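Local coordinates for protein nitroalkane oxidase (Podospora anserina, PDB 3MKH) that oxidises primary and secondary nitroalkanes to aldehydes or ketones with FAD and molecular oxygen, releasing nitrite and hydrogen peroxide and preferring longer chains such as 1-nitrohexane, at residues S78-E83 against L276-M280; V282-R286 against Q323-R328. All coordinates share one frame; numbering follows the deposited sequence.

Contact 1: S78-E83 against L276-M280; sequences SAILVE and LVGAM
Glu-83 rests its backbone on Ala-279 while its carboxylate turns to other partners: OE2 is gripped by two arginines at once, Arg-286 NE and Arg-328 NH2, and OE1 is hydrogen-bonded to Tyr-426 of the second subunit. With CG anti to the backbone N (chi1 172°) and the chain extended beyond it, the acid end leads off from helix segment 276-280. So buried a carboxylate, paired with two guanidinium groups, is likely to stay ionised. At the root of the same side chain, Glu-83 CA lies 3.5 Å from Ala-279 O in a CA-H...O contact. The axes of the two segments pass 8.1 Å apart at 33°, a closeness that the small Ala-79 and Ala-279 at the seam allow. Ala-279 CB presses on Ala-79 O at 3.4 Å, an oxygen already accepting the helical bond from Glu-83 N, and meets Ala-79 CB at 3.9 Å. Val-82 then divides its branches. CG1 fits against Met-280 CG at 3.5 Å and also touches the carbonyl oxygen of Leu-276, whereas CG2 abuts Leu-276 CG at 4.0 Å, the Val-82 and Leu-276 side chains crossing at about a right angle. Leu-276 continues past Val-82, placing CD1 3.9 Å from Ser-78 CB. Phe-97 of helix 90-109 covers both Val-82 and Met-280. The arrangement illustrates the acyl-CoA dehydrogenase fold, in which a helix of the N-terminal domain packs on the C-terminal helical domain, here with Met-280 against Phe-398 of the flavin site, its side chain about 8 Å from the FAD.

Contact 2: V282-R286 against Q323-R328; sequences VGLMR and QTEAAR
Helix segments 282-286 and 323-328 run nearly antiparallel, at 158° with axes 9.5 Å apart, and come closest in backbone where Val-282 faces Arg-328. Val-282 fills this end with both methyls. CG2 sits 3.6 Å from Arg-328 N and also meets Ala-327 CB, while CG1 lies obliquely against the Arg-328 guanidinium, 3.8 Å from NE. Without these two methyls, as with an alanine here, a gap would probably open beside Ala-327 and the Arg-328 side chain would probably lose its prop. One turn on, Met-285 runs past Thr-324 in the opposite direction. Its CB is 3.3 Å from Thr-324 OG1, whose hydrogen bond goes to Val-320 O within its own helix. The SD then passes Ala-327 CB at 4.1 Å, and a bend at chi3 (73°) folds CE back to Thr-324 N at 3.4 Å and to Gln-323 CB. Helix 345-374 covers this side, with Ala-362 on Met-285 and Phe-358 and Cys-359 on Ala-327. The two arginines meet at guanidinium edges, Arg-286 NE 4.1 Å from Arg-328 NH2, with planes 36° apart. Their closeness is explained by shared acid: both bind Glu-83, Arg-286 has Glu-84 as a second partner, and Arg-328 NH1 bridges to Glu-325 OE1 at 3.0 Å, in the guanidinium plane. Trp-422 of the second subunit adds a cation-pi contact to Arg-286. The chemistry therefore implies a division of labour, with apolar packing joining the helices on one flank and, on the other, buried like charges probably stabilised by the carboxylates around them.

In the fold
From the N terminus, helix 75-88 comes first, and contact 1 closes a loop of 192 residues: helix 90-109 and the whole mixed sheet intervene before helix 262-298 returns the chain to its partner. Contact 2 opens just two residues after contact 1 ends, on that same long helix, and closes a much shorter loop of 36 residues, two-thirds helix and without strand, with helix 311-340. The two loops thus follow in series, neither enclosing nor crossing the other. Their centres are nonetheless 10 Å apart, and the arginine-held carboxylate of Glu-83 joins them, so three helices of both domains converge beside the second subunit of the tetramer.

Contact 1: S78-E83 against L276-M280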
loop_
_atom_site.group_PDB
_atom_site.type_symbol
_atom_site.label_atom_id
_atom_site.label_comp_id
_atom_site.label_asym_id
_atom_site.label_seq_id
_atom_site.Cartn_x
_atom_site.Cartn_y
_atom_site.Cartn_z
ATOM N N SER A 78 12.320 -24.276 15.856
ATOM C CA SER A 78 12.748 -24.203 14.471
ATOM C C SER A 78 12.656 -22.775 13.941
ATOM O O SER A 78 13.539 -22.320 13.225
ATOM C CB SER A 78 11.905 -25.141 13.611
ATOM O OG SER A 78 12.281 -26.474 13.881
ATOM N N ALA A 79 11.586 -22.072 14.296
ATOM C CA ALA A 79 11.400 -20.700 13.831
ATOM C C ALA A 79 12.488 -19.799 14.399
ATOM O O ALA A 79 12.956 -18.875 13.730
ATOM C CB ALA A 79 10.019 -20.180 14.209
ATOM N N ILE A 80 12.895 -20.076 15.636
ATOM C CA ILE A 80 13.965 -19.313 16.267
ATOM C C ILE A 80 15.279 -19.534 15.523
ATOM O O ILE A 80 15.974 -18.583 15.167
ATOM C CB ILE A 80 14.097 -19.660 17.771
ATOM C CG1 ILE A 80 12.891 -19.091 18.531
ATOM C CG2 ILE A 80 15.427 -19.143 18.320
ATOM C CD1 ILE A 80 12.689 -19.651 19.952
ATOM N N LEU A 81 15.601 -20.787 15.249
ATOM C CA LEU A 81 16.826 -21.095 14.523
ATOM C C LEU A 81 16.820 -20.443 13.136
ATOM O O LEU A 81 17.796 -19.805 12.720
ATOM C CB LEU A 81 16.994 -22.613 14.392
ATOM C CG LEU A 81 18.098 -23.081 13.437
ATOM C CD1 LEU A 81 19.462 -22.697 13.974
ATOM C CD2 LEU A 81 18.023 -24.592 13.234
ATOM N N VAL A 82 15.723 -20.625 12.412
ATOM C CA VAL A 82 15.628 -20.119 11.042
ATOM C C VAL A 82 15.742 -18.586 10.963
ATOM O O VAL A 82 16.410 -18.051 10.068
ATOM C CB VAL A 82 14.331 -20.606 10.351
ATOM C CG1 VAL A 82 14.129 -19.893 9.039
ATOM C CG2 VAL A 82 14.394 -22.116 10.125
ATOM N N GLU A 83 15.100 -17.884 11.897
ATOM C CA GLU A 83 15.170 -16.425 11.923
ATOM C C GLU A 83 16.623 -15.972 12.086
ATOM O O GLU A 83 17.112 -15.111 11.345
ATOM C CB GLU A 83 14.286 -15.819 13.049
ATOM C CG GLU A 83 14.497 -14.295 13.217
ATOM C CD GLU A 83 13.869 -13.696 14.490
ATOM O OE1 GLU A 83 13.023 -14.362 15.121
ATOM O OE2 GLU A 83 14.236 -12.549 14.857
ATOM N N LEU A 276 8.037 -21.743 8.650
ATOM C CA LEU A 276 9.469 -21.460 8.646
ATOM C C LEU A 276 9.819 -20.371 7.633
ATOM O O LEU A 276 10.773 -19.634 7.828
ATOM C CB LEU A 276 10.273 -22.735 8.395
ATOM C CG LEU A 276 10.701 -23.522 9.651
ATOM C CD1 LEU A 276 9.881 -23.207 10.899
ATOM C CD2 LEU A 276 10.794 -25.007 9.396
ATOM N N VAL A 277 9.035 -20.270 6.562
ATOM C CA VAL A 277 9.155 -19.144 5.636
ATOM C C VAL A 277 8.798 -17.825 6.333
ATOM O O VAL A 277 9.412 -16.778 6.070
ATOM C CB VAL A 277 8.303 -19.341 4.350
ATOM C CG1 VAL A 277 8.215 -18.027 3.549
ATOM C CG2 VAL A 277 8.915 -20.452 3.485
ATOM N N GLY A 278 7.818 -17.881 7.231
ATOM C CA GLY A 278 7.513 -16.740 8.081
ATOM C C GLY A 278 8.782 -16.313 8.802
ATOM O O GLY A 278 9.203 -15.144 8.771
ATOM N N ALA A 279 9.447 -17.291 9.398
ATOM C CA ALA A 279 10.643 -17.001 10.160
ATOM C C ALA A 279 11.790 -16.492 9.275
ATOM O O ALA A 279 12.582 -15.652 9.717
ATOM C CB ALA A 279 11.066 -18.205 10.986
ATOM N N MET A 280 11.883 -16.977 8.037
ATOM C CA MET A 280 12.899 -16.438 7.104
ATOM C C MET A 280 12.629 -14.966 6.836
ATOM O O MET A 280 13.556 -14.142 6.751
ATOM C CB MET A 280 12.886 -17.183 5.766
ATOM C CG MET A 280 13.143 -18.669 5.872
ATOM S SD MET A 280 13.018 -19.451 4.247
ATOM C CE MET A 280 13.585 -21.084 4.669
#

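Contact 2: V282-R286 against Q323-R328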
loop_
_atom_site.group_PDB
_atom_site.type_symbol
_atom_site.label_atom_id
_atom_site.label_comp_id
_atom_site.label_asym_id
_atom_site.label_seq_id
_atom_site.Cartn_x
_atom_site.Cartn_y
_atom_site.Cartn_z
ATOM N N VAL A 282 11.079 -12.859 8.880
ATOM C CA VAL A 282 11.462 -12.124 10.083
ATOM C C VAL A 282 12.965 -11.889 10.130
ATOM O O VAL A 282 13.425 -10.802 10.484
ATOM C CB VAL A 282 11.029 -12.865 11.384
ATOM C CG1 VAL A 282 11.479 -12.086 12.626
ATOM C CG2 VAL A 282 9.514 -13.104 11.397
ATOM N N GLY A 283 13.734 -12.918 9.779
ATOM C CA GLY A 283 15.186 -12.816 9.805
ATOM C C GLY A 283 15.723 -11.761 8.848
ATOM O O GLY A 283 16.624 -10.993 9.191
ATOM N N LEU A 284 15.193 -11.728 7.629
ATOM C CA LEU A 284 15.640 -10.711 6.678
ATOM C C LEU A 284 15.224 -9.314 7.137
ATOM O O LEU A 284 15.961 -8.358 6.941
ATOM C CB LEU A 284 15.074 -10.967 5.282
ATOM C CG LEU A 284 15.507 -12.231 4.561
ATOM C CD1 LEU A 284 14.809 -12.311 3.194
ATOM C CD2 LEU A 284 17.041 -12.276 4.410
ATOM N N MET A 285 14.033 -9.203 7.723
ATOM C CA MET A 285 13.542 -7.907 8.190
ATOM C C MET A 285 14.419 -7.391 9.312
ATOM O O MET A 285 14.826 -6.228 9.314
ATOM C CB MET A 285 12.080 -8.009 8.636
ATOM C CG MET A 285 11.144 -8.330 7.465
ATOM S SD MET A 285 9.441 -8.703 7.934
ATOM C CE MET A 285 8.877 -7.060 8.388
ATOM N N ARG A 286 14.718 -8.269 10.260
ATOM C CA ARG A 286 15.658 -7.953 11.332
ATOM C C ARG A 286 17.006 -7.510 10.752
ATOM O O ARG A 286 17.562 -6.490 11.153
ATOM C CB ARG A 286 15.834 -9.178 12.252
ATOM C CG ARG A 286 17.016 -9.062 13.188
ATOM C CD ARG A 286 16.689 -9.645 14.558
ATOM N NE ARG A 286 16.614 -11.110 14.619
ATOM C CZ ARG A 286 17.673 -11.905 14.712
ATOM N NH1 ARG A 286 18.898 -11.387 14.693
ATOM N NH2 ARG A 286 17.514 -13.219 14.817
ATOM N N GLN A 323 6.465 -3.675 11.479
ATOM C CA GLN A 323 6.111 -4.820 10.641
ATOM C C GLN A 323 6.838 -6.088 11.074
ATOM O O GLN A 323 6.262 -7.192 11.036
ATOM C CB GLN A 323 6.395 -4.502 9.170
ATOM C CG GLN A 323 5.487 -3.388 8.594
ATOM C CD GLN A 323 4.038 -3.835 8.475
ATOM O OE1 GLN A 323 3.755 -4.957 8.039
ATOM N NE2 GLN A 323 3.114 -2.959 8.854
ATOM N N THR A 324 8.097 -5.926 11.490
ATOM C CA THR A 324 8.921 -7.054 11.929
ATOM C C THR A 324 8.357 -7.674 13.213
ATOM O O THR A 324 8.316 -8.895 13.361
ATOM C CB THR A 324 10.400 -6.652 12.144
ATOM O OG1 THR A 324 10.894 -6.018 10.965
ATOM C CG2 THR A 324 11.274 -7.889 12.409
ATOM N N GLU A 325 7.933 -6.825 14.141
ATOM C CA GLU A 325 7.348 -7.325 15.389
ATOM C C GLU A 325 6.033 -8.059 15.115
ATOM O O GLU A 325 5.803 -9.139 15.648
ATOM C CB GLU A 325 7.183 -6.191 16.417
ATOM C CG GLU A 325 8.519 -5.531 16.826
ATOM C CD GLU A 325 9.459 -6.498 17.551
ATOM O OE1 GLU A 325 9.072 -7.659 17.771
ATOM O OE2 GLU A 325 10.575 -6.090 17.929
ATOM N N ALA A 326 5.183 -7.503 14.252
ATOM C CA ALA A 326 3.970 -8.223 13.838
ATOM C C ALA A 326 4.290 -9.559 13.176
ATOM O O ALA A 326 3.636 -10.570 13.447
ATOM C CB ALA A 326 3.146 -7.372 12.885
ATOM N N ALA A 327 5.272 -9.552 12.275
ATOM C CA ALA A 327 5.681 -10.766 11.559
ATOM C C ALA A 327 6.127 -11.890 12.506
ATOM O O ALA A 327 5.710 -13.049 12.348
ATOM C CB ALA A 327 6.813 -10.447 10.528
ATOM N N ARG A 328 6.984 -11.559 13.468
ATOM C CA ARG A 328 7.471 -12.578 14.413
ATOM C C ARG A 328 6.331 -13.104 15.286
ATOM O O ARG A 328 6.213 -14.302 15.500
ATOM C CB ARG A 328 8.621 -12.078 15.310
ATOM C CG ARG A 328 9.268 -13.224 16.087
ATOM C CD ARG A 328 10.316 -12.751 17.095
ATOM N NE ARG A 328 11.460 -12.137 16.438
ATOM C CZ ARG A 328 11.714 -10.833 16.442
ATOM N NH1 ARG A 328 10.892 -9.988 17.070
ATOM N NH2 ARG A 328 12.788 -10.371 15.810
#